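Local coordinates for putative cell adhesion protein (PDB 4H40) that is a putative fimbrial cell adhesion protein of the human gut microbiome, probably a subunit of a distinct type of pilus, at residues 192-197 with 301-306; 208-213 with 256-261. One frame throughout, in Å; residues are numbered along the deposited sequence.

Contact 1: 192-197 with 301-306; sequences EGVHTL and ATVKIS
A single backbone hydrogen bond joins Glu192 to Ile305, where the segment 192-197 meets the last residues of the strand 296-305. Ile305 N donates to Glu192 O at 2.9 Å, lying nearly in line with the carbonyl bond, while the N-H itself is bent to 145° at the hydrogen. Beyond this bond the loop turns through Gly193, whose phi of 83° is a value that glycine tolerates readily, and side chains take over. The CG1 branch of Ile305 sits close to the bonded carbonyl, 3.4 Å from Glu192 O, and also approaches the oxygen of Gly193. Val194 reaches the strand with one methyl: CG2, set beside its own backbone N and anti to the carbonyl carbon, comes to 3.2 Å from Val303 O. The same methyl meets Val303 CG1 at 4.0 Å and, more loosely, Ile305 CD1. Val303 uses its other branch for Leu197, the residue opening strand 197-207, with CG2 at 4.2 Å from Leu197 CD1. Strands 266-275 and 177-190 continue this apolar row: Val275 touches Val194 and Val303, while Leu273 and Val188 each touch Leu197 and Val303. Asn276 holds the loop through Gly193 O and the amides of His195 and Thr196. The contact thus lays the link from strand 177-190 to strand 197-207 against the end of strand 296-305, consistent with the beta-sandwich architecture of the transthyretin clan.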
# COMPACT_ATOMS: atom_id res chain seq x y z
N GLU B 192 -13.19 2.53 16.58
CA GLU B 192 -14.47 3.13 16.96
C GLU B 192 -15.59 2.09 16.94
O GLU B 192 -15.85 1.46 15.91
CB GLU B 192 -14.78 4.32 16.02
CG GLU B 192 -15.94 5.19 16.48
CD GLU B 192 -15.59 6.52 17.13
OE1 GLU B 192 -14.41 6.72 17.50
OE2 GLU B 192 -16.51 7.35 17.28
N GLY B 193 -16.20 1.90 18.12
CA GLY B 193 -17.32 1.00 18.33
C GLY B 193 -16.98 -0.45 18.55
O GLY B 193 -17.88 -1.28 18.68
N VAL B 194 -15.67 -0.79 18.58
CA VAL B 194 -15.22 -2.17 18.77
C VAL B 194 -14.90 -2.36 20.24
O VAL B 194 -14.02 -1.70 20.78
CB VAL B 194 -14.05 -2.56 17.84
CG1 VAL B 194 -13.61 -4.00 18.09
CG2 VAL B 194 -14.44 -2.37 16.38
N HIS B 195 -15.68 -3.22 20.89
CA HIS B 195 -15.58 -3.51 22.30
C HIS B 195 -14.80 -4.79 22.51
O HIS B 195 -14.00 -4.88 23.43
CB HIS B 195 -16.98 -3.62 22.91
CG HIS B 195 -17.79 -2.38 22.73
ND1 HIS B 195 -17.37 -1.16 23.21
CD2 HIS B 195 -18.98 -2.21 22.10
CE1 HIS B 195 -18.31 -0.29 22.87
NE2 HIS B 195 -19.29 -0.88 22.19
N THR B 196 -15.07 -5.79 21.67
CA THR B 196 -14.40 -7.09 21.74
C THR B 196 -13.91 -7.45 20.35
O THR B 196 -14.64 -7.29 19.37
CB THR B 196 -15.30 -8.20 22.33
OG1 THR B 196 -16.35 -8.48 21.41
CG2 THR B 196 -15.84 -7.87 23.70
N LEU B 197 -12.68 -7.95 20.29
CA LEU B 197 -12.00 -8.33 19.07
C LEU B 197 -11.18 -9.57 19.37
O LEU B 197 -10.22 -9.52 20.14
CB LEU B 197 -11.14 -7.14 18.61
CG LEU B 197 -10.06 -7.33 17.55
CD1 LEU B 197 -10.66 -7.60 16.18
CD2 LEU B 197 -9.12 -6.12 17.52
N ALA B 301 -3.69 -2.90 10.99
CA ALA B 301 -5.06 -2.79 10.53
C ALA B 301 -5.97 -2.31 11.70
O ALA B 301 -5.68 -2.61 12.85
CB ALA B 301 -5.51 -4.14 9.98
N THR B 302 -7.04 -1.55 11.40
CA THR B 302 -7.98 -1.10 12.42
C THR B 302 -9.37 -1.51 12.04
O THR B 302 -9.79 -1.23 10.93
CB THR B 302 -7.88 0.42 12.62
OG1 THR B 302 -6.54 0.76 12.94
CG2 THR B 302 -8.81 0.94 13.68
N VAL B 303 -10.10 -2.15 12.96
CA VAL B 303 -11.50 -2.52 12.75
C VAL B 303 -12.36 -1.37 13.29
O VAL B 303 -12.24 -1.01 14.46
CB VAL B 303 -11.86 -3.89 13.39
CG1 VAL B 303 -13.30 -4.28 13.06
CG2 VAL B 303 -10.92 -4.97 12.90
N LYS B 304 -13.18 -0.76 12.42
CA LYS B 304 -14.04 0.38 12.75
C LYS B 304 -15.50 0.08 12.48
O LYS B 304 -15.78 -0.73 11.60
CB LYS B 304 -13.65 1.59 11.87
CG LYS B 304 -12.48 2.41 12.37
CD LYS B 304 -12.03 3.46 11.36
CE LYS B 304 -10.69 4.04 11.72
NZ LYS B 304 -10.08 4.83 10.62
N ILE B 305 -16.42 0.78 13.17
CA ILE B 305 -17.86 0.78 12.89
C ILE B 305 -18.18 2.16 12.30
O ILE B 305 -18.03 3.17 13.01
CB ILE B 305 -18.78 0.44 14.10
CG1 ILE B 305 -18.29 -0.76 14.96
CG2 ILE B 305 -20.25 0.31 13.66
CD1 ILE B 305 -18.32 -2.14 14.36
N SER B 306 -18.56 2.23 11.00
CA SER B 306 -18.89 3.49 10.32
C SER B 306 -20.31 3.97 10.65
O SER B 306 -20.51 5.14 11.00
CB SER B 306 -18.69 3.38 8.82
OG SER B 306 -17.33 3.59 8.51

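Contact 2: 208-213 with 256-261; sequences GIQQPL and GVLPTD
Gln210 and Thr260 mark the closest approach of the two backbones, CA to CA 5.4 Å, where the path from 209 to 212 runs at 98° to that from 257 to 260. One water bridges the segments, accepting from Gln210 N at 2.9 Å and donating to Leu258 O at 2.7 Å. The side chains of Gln210 and Thr260 lie next to each other, pointing opposite ways, with their CB atoms 3.7 Å apart. The hydroxyl of Thr260, anti to its backbone N, has its bonded partner outside the pair, in Lys230 O. Apolar contacts flank this meeting. Leu258 turns CD1 onto Pro212, 3.8 Å from Pro212 CA and 4.1 Å from Pro212 CG, the two side chains lying roughly perpendicular. At the other end of the contact, Ile209 places CG2 at 4.2 Å from Thr260 CG2, and its CD1 lies 4.4 Å from Val257 CG1. Asn136 ties both segments together from a third part of the chain, its amide bonding Gln210 O and Leu258 N. Strand 289-291 packs Leu291 against Val257 and Thr260, while Ala182 and Met184 of strand 177-190 lie against Val257. In this all-beta, fimbrillin-like chain the buried crossing is plain structural packing, placing the loop after strand 197-207 over the point where strand 251-257 gives way to strand 260-262.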
# COMPACT_ATOMS: atom_id res chain seq x y z
N GLY B 208 -1.52 -17.43 -1.94
CA GLY B 208 -0.76 -17.04 -3.12
C GLY B 208 0.72 -16.86 -2.85
O GLY B 208 1.36 -15.99 -3.43
N ILE B 209 1.26 -17.70 -1.97
CA ILE B 209 2.67 -17.62 -1.60
C ILE B 209 3.43 -18.83 -2.21
O ILE B 209 2.82 -19.66 -2.89
CB ILE B 209 2.82 -17.48 -0.06
CG1 ILE B 209 1.78 -18.36 0.71
CG2 ILE B 209 2.69 -16.03 0.32
CD1 ILE B 209 2.18 -18.78 2.09
N GLN B 210 4.77 -18.86 -2.06
CA GLN B 210 5.63 -19.91 -2.60
C GLN B 210 5.19 -21.27 -2.15
O GLN B 210 4.93 -21.47 -0.95
CB GLN B 210 7.08 -19.68 -2.16
CG GLN B 210 8.10 -20.67 -2.72
CD GLN B 210 8.59 -20.22 -4.06
OE1 GLN B 210 9.33 -19.25 -4.18
NE2 GLN B 210 8.15 -20.91 -5.11
N GLN B 211 5.11 -22.23 -3.10
CA GLN B 211 4.87 -23.62 -2.76
C GLN B 211 6.24 -24.19 -2.36
O GLN B 211 7.20 -23.95 -3.11
CB GLN B 211 4.21 -24.39 -3.91
CG GLN B 211 3.63 -25.75 -3.49
CD GLN B 211 2.34 -25.65 -2.71
OE1 GLN B 211 2.31 -25.77 -1.47
NE2 GLN B 211 1.23 -25.43 -3.41
N PRO B 212 6.40 -24.81 -1.17
CA PRO B 212 7.75 -25.30 -0.75
C PRO B 212 8.49 -26.20 -1.76
O PRO B 212 7.90 -27.10 -2.40
CB PRO B 212 7.45 -26.08 0.54
CG PRO B 212 6.17 -25.47 1.05
CD PRO B 212 5.37 -25.10 -0.15
N LEU B 213 9.82 -25.92 -1.91
CA LEU B 213 10.74 -26.59 -2.85
C LEU B 213 10.71 -28.13 -2.75
O LEU B 213 10.68 -28.68 -1.65
CB LEU B 213 12.18 -26.10 -2.63
N GLY B 256 5.95 -17.10 9.53
CA GLY B 256 7.06 -17.17 8.59
C GLY B 256 6.48 -17.47 7.24
O GLY B 256 5.46 -18.17 7.13
N VAL B 257 7.09 -16.92 6.20
CA VAL B 257 6.72 -17.20 4.82
C VAL B 257 8.03 -17.37 4.05
O VAL B 257 9.02 -16.71 4.35
CB VAL B 257 5.73 -16.19 4.14
CG1 VAL B 257 4.37 -16.20 4.83
CG2 VAL B 257 6.28 -14.78 4.10
N LEU B 258 8.05 -18.30 3.12
CA LEU B 258 9.25 -18.55 2.34
C LEU B 258 9.51 -17.38 1.40
O LEU B 258 8.53 -16.83 0.90
CB LEU B 258 9.09 -19.84 1.52
CG LEU B 258 8.95 -21.15 2.26
CD1 LEU B 258 8.64 -22.26 1.26
CD2 LEU B 258 10.21 -21.49 3.03
N PRO B 259 10.80 -17.03 1.08
CA PRO B 259 11.04 -15.96 0.10
C PRO B 259 10.27 -16.24 -1.19
O PRO B 259 10.31 -17.36 -1.71
CB PRO B 259 12.55 -16.00 -0.10
CG PRO B 259 13.07 -16.53 1.20
CD PRO B 259 12.08 -17.58 1.58
N THR B 260 9.44 -15.26 -1.60
CA THR B 260 8.59 -15.38 -2.78
C THR B 260 8.46 -14.07 -3.52
O THR B 260 8.33 -13.01 -2.92
CB THR B 260 7.21 -15.98 -2.44
OG1 THR B 260 6.55 -16.32 -3.67
CG2 THR B 260 6.33 -15.08 -1.62
N ASP B 261 8.49 -14.19 -4.86
CA ASP B 261 8.31 -13.12 -5.84
C ASP B 261 6.86 -13.10 -6.31
O ASP B 261 6.43 -13.99 -7.07
CB ASP B 261 9.28 -13.31 -7.04
CG ASP B 261 9.10 -12.32 -8.18
OD1 ASP B 261 8.59 -11.19 -7.93
OD2 ASP B 261 9.46 -12.66 -9.33
O HOH W 1 6.08 -17.70 0.30

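In the fold
Contact 1 lies toward the outside of the chain, about 31 Å from its centre and only partly buried, whereas contact 2 is a buried crossing about 13 Å from that centre. Their centres are about 31 Å apart and their nearest atoms about 16 Å, so they do not touch. They nevertheless share elements: strand 197-207 runs from the loop of contact 1 to the loop of contact 2, and strand 177-190 packs against both. Along the sequence, contact 2 is nested within the span that contact 1 closes. A direct backbone bond beside an aliphatic row serves the outer site; the inner one relies on a bridging water and mixed polar and apolar packing.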